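Long-range contacts in initiator protein NS1 (Human bocavirus, PDB 4KW3), which probably recognises and nicks the viral replication origin through this N-terminal nuclease domain, starting rolling-circle DNA replication as part of a multifunctional initiator that also carries helicase activity: residues I8-T17 / A199-F208; F74-Y83 / V105-C116. All coordinates share one frame; numbering follows the deposited sequence.

Interaction 1 of 2, residues I8-T17 / A199-F208; sequences IRAFSQPAFT and AQTVDPLRFF
Thr-17 and Thr-201 meet through their hydroxyls, OG1 to OG1 at 2.8 Å, with the two side chains crossing at about a right angle. Thr-201 also gives its backbone N to Ala-15 O, two residues before Thr-17, at 2.8 Å. Next to them the ring of Phe-16 turns its edge to the carbonyl of Ala-199, CD2 lying 3.2 Å from that O.

The apolar half is built round the start of helix 204-212. Pro-204 sets CB over one face of the Phe-11 ring, a CH-pi contact of 3.9 Å to the centroid, while its CG rests on Ala-15 CB. With CG of Phe-11 swung away from its own backbone N (chi1 -156°), the ring lies across the proline and also touches Leu-205 CD2. Leu-205 CD2 also reaches Ile-8 CG2, at 4.0 Å.

Asp-203 caps the helix, its OD1 accepting from Arg-206 N at 3.1 Å, and OD2 forms a salt bridge with Arg-206 NH1. Phe-11, Pro-204 and Phe-207 all touch Ile-119 of strand 114-122, and the ring of Phe-207 meets that of Tyr-211, the predicted nuclease tyrosine. Strand 15-21 then runs into the sheet between strands 114-122 and 185-191.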
loop_
_atom_site.group_PDB
_atom_site.type_symbol
_atom_site.label_atom_id
_atom_site.label_comp_id
_atom_site.label_asym_id
_atom_site.label_seq_id
_atom_site.Cartn_x
_atom_site.Cartn_y
_atom_site.Cartn_z
ATOM N N ILE A 8 7.469 10.376 12.636
ATOM C CA ILE A 8 8.677 9.561 12.511
ATOM C C ILE A 8 9.887 10.467 12.275
ATOM O O ILE A 8 9.802 11.431 11.513
ATOM C CB ILE A 8 8.550 8.503 11.377
ATOM C CG1 ILE A 8 9.779 7.606 11.331
ATOM C CG2 ILE A 8 8.318 9.158 9.992
ATOM C CD1 ILE A 8 9.665 6.466 10.292
ATOM N N ARG A 9 10.997 10.193 12.963
ATOM C CA ARG A 9 12.143 11.107 12.935
ATOM C C ARG A 9 13.416 10.450 12.462
ATOM O O ARG A 9 14.420 11.123 12.206
ATOM C CB ARG A 9 12.367 11.731 14.308
ATOM C CG ARG A 9 11.335 12.760 14.681
ATOM C CD ARG A 9 11.421 13.183 16.147
ATOM N NE ARG A 9 10.374 14.175 16.410
ATOM C CZ ARG A 9 10.474 15.469 16.106
ATOM N NH1 ARG A 9 11.586 15.949 15.555
ATOM N NH2 ARG A 9 9.467 16.287 16.364
ATOM N N ALA A 10 13.354 9.133 12.309
ATOM C CA ALA A 10 14.527 8.354 11.966
ATOM C C ALA A 10 14.180 7.139 11.110
ATOM O O ALA A 10 13.136 6.507 11.304
ATOM C CB ALA A 10 15.223 7.924 13.243
ATOM N N PHE A 11 15.080 6.771 10.203
ATOM C CA PHE A 11 14.820 5.632 9.330
ATOM C C PHE A 11 16.078 4.801 9.068
ATOM O O PHE A 11 17.014 5.293 8.453
ATOM C CB PHE A 11 14.214 6.091 7.991
ATOM C CG PHE A 11 13.409 5.019 7.298
ATOM C CD1 PHE A 11 14.045 3.984 6.612
ATOM C CD2 PHE A 11 12.009 5.038 7.347
ATOM C CE1 PHE A 11 13.313 2.981 5.991
ATOM C CE2 PHE A 11 11.263 4.056 6.709
ATOM C CZ PHE A 11 11.923 3.013 6.032
ATOM N N SER A 12 16.065 3.538 9.506
ATOM C CA SER A 12 17.209 2.622 9.382
ATOM C C SER A 12 17.788 2.498 7.981
ATOM O O SER A 12 17.057 2.281 7.011
ATOM C CB SER A 12 16.814 1.226 9.859
ATOM O OG SER A 12 16.642 1.209 11.261
ATOM N N GLN A 13 19.111 2.587 7.886
ATOM C CA GLN A 13 19.798 2.444 6.605
ATOM C C GLN A 13 20.546 1.092 6.541
ATOM O O GLN A 13 20.805 0.477 7.577
ATOM C CB GLN A 13 20.731 3.641 6.370
ATOM C CG GLN A 13 20.025 4.986 6.194
ATOM C CD GLN A 13 20.145 5.533 4.788
ATOM O OE1 GLN A 13 19.756 4.883 3.805
ATOM N NE2 GLN A 13 20.708 6.732 4.678
ATOM N N PRO A 14 20.825 0.585 5.326
ATOM C CA PRO A 14 20.433 1.148 4.029
ATOM C C PRO A 14 18.937 0.920 3.797
ATOM O O PRO A 14 18.378 -0.061 4.319
ATOM C CB PRO A 14 21.266 0.333 3.037
ATOM C CG PRO A 14 21.402 -1.005 3.690
ATOM C CD PRO A 14 21.501 -0.720 5.175
ATOM N N ALA A 15 18.301 1.830 3.062
ATOM C CA ALA A 15 16.864 1.736 2.774
ATOM C C ALA A 15 16.605 1.545 1.285
ATOM O O ALA A 15 17.314 2.091 0.439
ATOM C CB ALA A 15 16.106 2.984 3.288
ATOM N N PHE A 16 15.563 0.789 0.973
ATOM C CA PHE A 16 15.219 0.513 -0.413
ATOM C C PHE A 16 13.726 0.690 -0.618
ATOM O O PHE A 16 12.934 0.545 0.322
ATOM C CB PHE A 16 15.686 -0.898 -0.800
ATOM C CG PHE A 16 17.159 -1.087 -0.643
ATOM C CD1 PHE A 16 17.694 -1.488 0.581
ATOM C CD2 PHE A 16 18.031 -0.806 -1.707
ATOM C CE1 PHE A 16 19.075 -1.627 0.741
ATOM C CE2 PHE A 16 19.409 -0.949 -1.558
ATOM C CZ PHE A 16 19.930 -1.362 -0.332
ATOM N N THR A 17 13.347 1.019 -1.842
ATOM C CA THR A 17 11.943 1.253 -2.159
ATOM C C THR A 17 11.473 0.304 -3.259
ATOM O O THR A 17 12.124 0.166 -4.312
ATOM C CB THR A 17 11.710 2.730 -2.541
ATOM O OG1 THR A 17 12.121 3.565 -1.446
ATOM C CG2 THR A 17 10.214 3.006 -2.878
ATOM N N ALA A 199 20.299 1.582 -6.291
ATOM C CA ALA A 199 19.011 1.027 -5.891
ATOM C C ALA A 199 18.697 1.486 -4.493
ATOM O O ALA A 199 17.584 1.327 -4.018
ATOM C CB ALA A 199 19.002 -0.490 -5.963
ATOM N N GLN A 200 19.692 2.049 -3.828
ATOM C CA GLN A 200 19.510 2.510 -2.463
ATOM C C GLN A 200 18.762 3.829 -2.450
ATOM O O GLN A 200 19.100 4.759 -3.179
ATOM C CB GLN A 200 20.865 2.666 -1.774
ATOM C CG GLN A 200 20.807 2.929 -0.293
ATOM C CD GLN A 200 22.109 2.558 0.420
ATOM O OE1 GLN A 200 22.953 1.830 -0.126
ATOM N NE2 GLN A 200 22.278 3.056 1.644
ATOM N N THR A 201 17.747 3.897 -1.601
ATOM C CA THR A 201 17.018 5.124 -1.347
ATOM C C THR A 201 17.808 5.943 -0.315
ATOM O O THR A 201 17.782 5.663 0.890
ATOM C CB THR A 201 15.580 4.817 -0.836
ATOM O OG1 THR A 201 14.897 4.014 -1.802
ATOM C CG2 THR A 201 14.776 6.102 -0.592
ATOM N N VAL A 202 18.528 6.947 -0.806
ATOM C CA VAL A 202 19.399 7.750 0.047
ATOM C C VAL A 202 18.647 8.409 1.197
ATOM O O VAL A 202 19.099 8.388 2.339
ATOM C CB VAL A 202 20.074 8.862 -0.740
ATOM C CG1 VAL A 202 21.101 9.523 0.145
ATOM C CG2 VAL A 202 20.728 8.306 -2.000
ATOM N N ASP A 203 17.489 8.984 0.891
ATOM C CA ASP A 203 16.714 9.723 1.886
ATOM C C ASP A 203 15.274 9.215 2.022
ATOM O O ASP A 203 14.344 9.835 1.506
ATOM C CB ASP A 203 16.730 11.209 1.521
ATOM C CG ASP A 203 16.361 12.103 2.686
ATOM O OD1 ASP A 203 15.710 11.616 3.639
ATOM O OD2 ASP A 203 16.756 13.291 2.665
ATOM N N PRO A 204 15.080 8.085 2.718
ATOM C CA PRO A 204 13.728 7.526 2.835
ATOM C C PRO A 204 12.670 8.490 3.401
ATOM O O PRO A 204 11.566 8.532 2.860
ATOM C CB PRO A 204 13.919 6.313 3.764
ATOM C CG PRO A 204 15.243 6.496 4.404
ATOM C CD PRO A 204 16.078 7.243 3.390
ATOM N N LEU A 205 12.987 9.248 4.448
ATOM C CA LEU A 205 12.024 10.222 4.975
ATOM C C LEU A 205 11.651 11.300 3.958
ATOM O O LEU A 205 10.485 11.675 3.860
ATOM C CB LEU A 205 12.517 10.886 6.265
ATOM C CG LEU A 205 12.634 9.896 7.424
ATOM C CD1 LEU A 205 12.816 10.625 8.744
ATOM C CD2 LEU A 205 11.447 8.937 7.454
ATOM N N ARG A 206 12.623 11.814 3.210
ATOM C CA ARG A 206 12.288 12.853 2.245
ATOM C C ARG A 206 11.487 12.306 1.081
ATOM O O ARG A 206 10.646 13.008 0.512
ATOM C CB ARG A 206 13.517 13.641 1.789
ATOM C CG ARG A 206 13.806 14.827 2.692
ATOM C CD ARG A 206 14.935 15.749 2.217
ATOM N NE ARG A 206 15.120 16.801 3.210
ATOM C CZ ARG A 206 15.828 16.651 4.322
ATOM N NH1 ARG A 206 16.462 15.507 4.557
ATOM N NH2 ARG A 206 15.919 17.652 5.188
ATOM N N PHE A 207 11.739 11.049 0.731
ATOM C CA PHE A 207 10.962 10.425 -0.327
ATOM C C PHE A 207 9.520 10.233 0.151
ATOM O O PHE A 207 8.563 10.499 -0.592
ATOM C CB PHE A 207 11.588 9.115 -0.786
ATOM C CG PHE A 207 10.761 8.400 -1.786
ATOM C CD1 PHE A 207 10.686 8.866 -3.092
ATOM C CD2 PHE A 207 9.996 7.296 -1.409
ATOM C CE1 PHE A 207 9.889 8.242 -4.026
ATOM C CE2 PHE A 207 9.200 6.650 -2.332
ATOM C CZ PHE A 207 9.140 7.120 -3.646
ATOM N N PHE A 208 9.378 9.789 1.400
ATOM C CA PHE A 208 8.073 9.695 2.067
ATOM C C PHE A 208 7.359 11.048 2.085
ATOM O O PHE A 208 6.214 11.167 1.640
ATOM C CB PHE A 208 8.265 9.198 3.510
ATOM C CG PHE A 208 6.983 9.064 4.305
ATOM C CD1 PHE A 208 5.877 8.403 3.778
ATOM C CD2 PHE A 208 6.899 9.580 5.594
ATOM C CE1 PHE A 208 4.707 8.265 4.514
ATOM C CE2 PHE A 208 5.715 9.460 6.347
ATOM C CZ PHE A 208 4.618 8.797 5.803
HETATM O O HOH W 1 15.183 1.738 -3.928
#

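Interaction 2 of 2, residues F74-Y83 / V105-C116; sequences FGAVLCKAVY and VQSELGEKNLHC
Cys-79 SG rests against Val-105, 3.6 Å from its CG1. The axes of segments 74-83 and 105-109 come within 7.6 Å and are inclined at 144°, roughly antiparallel but clearly skewed. Here the packing is close: Val-82 puts CG1 on Val-105 CG1 and sends its other branch, CG2, to Cys-116 SG at 3.7 Å. Leu-78, by contrast, reaches tip to tip toward Leu-114 with CD2 4.0 Å from Leu-114 CG.

At the start of the helix Phe-74 meets Leu-114 CD2 with its ring edge at CE2, 4.1 Å away, and Leu-109 CD2 with CZ; His-35 and helix 31-38 also pack on this ring. The solvent side is the exposed turn through Glu-111 and Lys-112, well clear of the helix.

One polar bond crosses the buried interface. Ser-107 OG, held at chi1 53° between its backbone N and carbonyl carbon, donates to Gly-75 O at 2.9 Å from above the carbonyl plane. Cys-79 N reaches that oxygen from the opposite face, so the helix bond is kept. The helix thus covers a beta hairpin, strands 105-109 and 114-116, with apolar side chains and a single serine bond. In the predicted RCR-2 motif Cys-116 turns toward the helix; His-115, like Glu-108 a predicted metal ligand, points away.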
loop_
_atom_site.group_PDB
_atom_site.type_symbol
_atom_site.label_atom_id
_atom_site.label_comp_id
_atom_site.label_asym_id
_atom_site.label_seq_id
_atom_site.Cartn_x
_atom_site.Cartn_y
_atom_site.Cartn_z
ATOM N N PHE A 74 -10.565 -2.378 1.323
ATOM C CA PHE A 74 -9.686 -3.364 0.712
ATOM C C PHE A 74 -8.264 -2.848 0.528
ATOM O O PHE A 74 -7.305 -3.581 0.749
ATOM C CB PHE A 74 -10.264 -3.918 -0.596
ATOM C CG PHE A 74 -10.163 -2.975 -1.771
ATOM C CD1 PHE A 74 -11.061 -1.928 -1.919
ATOM C CD2 PHE A 74 -9.186 -3.162 -2.751
ATOM C CE1 PHE A 74 -10.991 -1.076 -3.015
ATOM C CE2 PHE A 74 -9.096 -2.300 -3.848
ATOM C CZ PHE A 74 -10.000 -1.259 -3.985
ATOM N N GLY A 75 -8.137 -1.573 0.190
ATOM C CA GLY A 75 -6.834 -0.955 0.063
ATOM C C GLY A 75 -6.088 -0.951 1.377
ATOM O O GLY A 75 -4.876 -1.132 1.407
ATOM N N ALA A 76 -6.805 -0.741 2.474
ATOM C CA ALA A 76 -6.153 -0.780 3.769
ATOM C C ALA A 76 -5.671 -2.198 4.097
ATOM O O ALA A 76 -4.566 -2.379 4.618
ATOM C CB ALA A 76 -7.068 -0.234 4.862
ATOM N N VAL A 77 -6.474 -3.197 3.741
ATOM C CA VAL A 77 -6.115 -4.588 3.989
ATOM C C VAL A 77 -4.893 -5.002 3.161
ATOM O O VAL A 77 -3.956 -5.617 3.684
ATOM C CB VAL A 77 -7.299 -5.524 3.673
ATOM C CG1 VAL A 77 -6.919 -7.014 3.870
ATOM C CG2 VAL A 77 -8.478 -5.162 4.543
ATOM N N LEU A 78 -4.907 -4.647 1.879
ATOM C CA LEU A 78 -3.794 -4.922 0.973
ATOM C C LEU A 78 -2.515 -4.364 1.582
ATOM O O LEU A 78 -1.459 -5.010 1.615
ATOM C CB LEU A 78 -4.033 -4.263 -0.388
ATOM C CG LEU A 78 -2.856 -4.467 -1.349
ATOM C CD1 LEU A 78 -2.575 -5.951 -1.530
ATOM C CD2 LEU A 78 -3.073 -3.784 -2.692
ATOM N N CYS A 79 -2.645 -3.150 2.082
ATOM C CA CYS A 79 -1.547 -2.446 2.690
ATOM C C CYS A 79 -1.026 -3.163 3.955
ATOM O O CYS A 79 0.177 -3.258 4.146
ATOM C CB CYS A 79 -1.994 -1.008 2.975
ATOM S SG CYS A 79 -0.701 0.078 3.517
ATOM N N LYS A 80 -1.916 -3.662 4.814
ATOM C CA LYS A 80 -1.484 -4.455 5.974
ATOM C C LYS A 80 -0.811 -5.766 5.546
ATOM O O LYS A 80 0.152 -6.207 6.171
ATOM C CB LYS A 80 -2.655 -4.773 6.902
ATOM C CG LYS A 80 -3.347 -3.547 7.490
ATOM C CD LYS A 80 -4.643 -3.927 8.205
ATOM C CE LYS A 80 -5.484 -2.714 8.530
ATOM N NZ LYS A 80 -6.731 -3.116 9.260
ATOM N N ALA A 81 -1.345 -6.389 4.495
ATOM C CA ALA A 81 -0.805 -7.633 3.970
ATOM C C ALA A 81 0.655 -7.439 3.548
ATOM O O ALA A 81 1.544 -8.200 3.956
ATOM C CB ALA A 81 -1.647 -8.121 2.795
ATOM N N VAL A 82 0.885 -6.410 2.735
ATOM C CA VAL A 82 2.219 -6.079 2.261
ATOM C C VAL A 82 3.175 -5.774 3.422
ATOM O O VAL A 82 4.318 -6.254 3.433
ATOM C CB VAL A 82 2.174 -4.898 1.253
ATOM C CG1 VAL A 82 3.564 -4.420 0.923
ATOM C CG2 VAL A 82 1.456 -5.315 -0.025
ATOM N N TYR A 83 2.697 -5.016 4.409
ATOM C CA TYR A 83 3.477 -4.731 5.613
ATOM C C TYR A 83 3.882 -6.029 6.353
ATOM O O TYR A 83 5.057 -6.229 6.691
ATOM C CB TYR A 83 2.730 -3.780 6.567
ATOM C CG TYR A 83 3.520 -3.489 7.823
ATOM C CD1 TYR A 83 3.433 -4.316 8.933
ATOM C CD2 TYR A 83 4.385 -2.406 7.884
ATOM C CE1 TYR A 83 4.193 -4.075 10.062
ATOM C CE2 TYR A 83 5.140 -2.157 9.007
ATOM C CZ TYR A 83 5.036 -2.989 10.089
ATOM O OH TYR A 83 5.787 -2.735 11.208
ATOM N N VAL A 105 4.588 1.483 4.276
ATOM C CA VAL A 105 3.836 0.915 3.160
ATOM C C VAL A 105 2.665 1.837 2.860
ATOM O O VAL A 105 1.993 2.334 3.773
ATOM C CB VAL A 105 3.335 -0.559 3.423
ATOM C CG1 VAL A 105 2.448 -1.065 2.286
ATOM C CG2 VAL A 105 4.487 -1.519 3.589
ATOM N N GLN A 106 2.452 2.093 1.573
ATOM C CA GLN A 106 1.311 2.874 1.128
ATOM C C GLN A 106 0.674 2.245 -0.112
ATOM O O GLN A 106 1.326 2.069 -1.145
ATOM C CB GLN A 106 1.730 4.307 0.827
ATOM C CG GLN A 106 0.596 5.218 0.369
ATOM C CD GLN A 106 0.968 6.689 0.469
ATOM O OE1 GLN A 106 1.157 7.223 1.571
ATOM N NE2 GLN A 106 1.093 7.347 -0.680
ATOM N N SER A 107 -0.610 1.926 -0.004
ATOM C CA SER A 107 -1.393 1.411 -1.126
ATOM C C SER A 107 -2.046 2.558 -1.906
ATOM O O SER A 107 -2.382 3.586 -1.338
ATOM C CB SER A 107 -2.452 0.437 -0.620
ATOM O OG SER A 107 -3.231 1.031 0.403
ATOM N N GLU A 108 -2.208 2.378 -3.210
ATOM C CA GLU A 108 -2.749 3.416 -4.066
ATOM C C GLU A 108 -3.586 2.807 -5.176
ATOM O O GLU A 108 -3.154 1.883 -5.849
ATOM C CB GLU A 108 -1.627 4.262 -4.662
ATOM C CG GLU A 108 -1.997 5.053 -5.927
ATOM C CD GLU A 108 -0.833 5.898 -6.464
ATOM O OE1 GLU A 108 0.225 5.958 -5.798
ATOM O OE2 GLU A 108 -0.967 6.498 -7.555
ATOM N N LEU A 109 -4.784 3.340 -5.366
ATOM C CA LEU A 109 -5.614 2.957 -6.490
ATOM C C LEU A 109 -5.213 3.851 -7.640
ATOM O O LEU A 109 -5.731 4.960 -7.775
ATOM C CB LEU A 109 -7.080 3.202 -6.151
ATOM C CG LEU A 109 -7.774 2.126 -5.310
ATOM C CD1 LEU A 109 -7.049 1.786 -4.033
ATOM C CD2 LEU A 109 -9.147 2.576 -4.979
ATOM N N GLY A 110 -4.319 3.367 -8.493
ATOM C CA GLY A 110 -3.812 4.187 -9.573
ATOM C C GLY A 110 -4.746 4.314 -10.770
ATOM O O GLY A 110 -5.784 3.653 -10.851
ATOM N N GLU A 111 -4.359 5.167 -11.711
ATOM C CA GLU A 111 -5.106 5.335 -12.945
ATOM C C GLU A 111 -5.180 3.972 -13.626
ATOM O O GLU A 111 -6.244 3.553 -14.090
ATOM C CB GLU A 111 -4.397 6.351 -13.838
ATOM C CG GLU A 111 -4.977 6.495 -15.224
ATOM C CD GLU A 111 -6.329 7.188 -15.207
ATOM O OE1 GLU A 111 -6.606 7.924 -14.234
ATOM O OE2 GLU A 111 -7.106 7.012 -16.172
ATOM N N LYS A 112 -4.050 3.260 -13.618
ATOM C CA LYS A 112 -3.945 1.954 -14.253
ATOM C C LYS A 112 -3.778 0.855 -13.204
ATOM O O LYS A 112 -4.525 -0.131 -13.194
ATOM C CB LYS A 112 -2.775 1.937 -15.249
ATOM C CG LYS A 112 -2.370 0.547 -15.754
ATOM C CD LYS A 112 -1.085 0.600 -16.601
ATOM C CE LYS A 112 -0.408 -0.774 -16.742
ATOM N NZ LYS A 112 1.087 -0.720 -16.504
ATOM N N ASN A 113 -2.832 1.034 -12.288
ATOM C CA ASN A 113 -2.500 -0.056 -11.364
ATOM C C ASN A 113 -2.894 0.120 -9.929
ATOM O O ASN A 113 -2.843 1.213 -9.379
ATOM C CB ASN A 113 -1.013 -0.384 -11.440
ATOM C CG ASN A 113 -0.584 -0.730 -12.844
ATOM O OD1 ASN A 113 -1.306 -1.420 -13.573
ATOM N ND2 ASN A 113 0.537 -0.174 -13.269
ATOM N N LEU A 114 -3.286 -0.994 -9.330
ATOM C CA LEU A 114 -3.467 -1.080 -7.894
ATOM C C LEU A 114 -2.113 -1.444 -7.268
ATOM O O LEU A 114 -1.672 -2.592 -7.334
ATOM C CB LEU A 114 -4.519 -2.153 -7.574
ATOM C CG LEU A 114 -4.709 -2.504 -6.099
ATOM C CD1 LEU A 114 -5.127 -1.261 -5.333
ATOM C CD2 LEU A 114 -5.753 -3.618 -5.920
ATOM N N HIS A 115 -1.434 -0.477 -6.666
ATOM C CA HIS A 115 -0.102 -0.789 -6.176
ATOM C C HIS A 115 0.201 -0.412 -4.733
ATOM O O HIS A 115 -0.515 0.347 -4.107
ATOM C CB HIS A 115 0.986 -0.272 -7.138
ATOM C CG HIS A 115 0.881 1.174 -7.471
ATOM N ND1 HIS A 115 1.039 1.643 -8.756
ATOM C CD2 HIS A 115 0.683 2.261 -6.692
ATOM C CE1 HIS A 115 0.898 2.957 -8.760
ATOM N NE2 HIS A 115 0.690 3.359 -7.518
ATOM N N CYS A 116 1.272 -0.983 -4.207
ATOM C CA CYS A 116 1.807 -0.541 -2.939
ATOM C C CYS A 116 3.248 -0.085 -3.126
ATOM O O CYS A 116 4.026 -0.731 -3.841
ATOM C CB CYS A 116 1.795 -1.681 -1.944
ATOM S SG CYS A 116 0.183 -2.075 -1.377
#

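From the N terminus, the chain passes through 8-17 into strand 15-21, and interaction 1 is completed only after another 181 residues, when 199-208 arrives at the head of helix 204-212. Interaction 2 closes a much shorter loop, 21 residues between 74-83 and 105-116, and falls wholly within that larger span; the two do not cross. Their centres are 20 Å apart and they do not touch, but strands 15-21 and 114-122 are neighbours in the same sheet. Interaction 2 fastens helix 74-94 to the middle of this sheet, whereas interaction 1 brings the helix that carries Tyr-211, the predicted nuclease active-site residue, against its first strand.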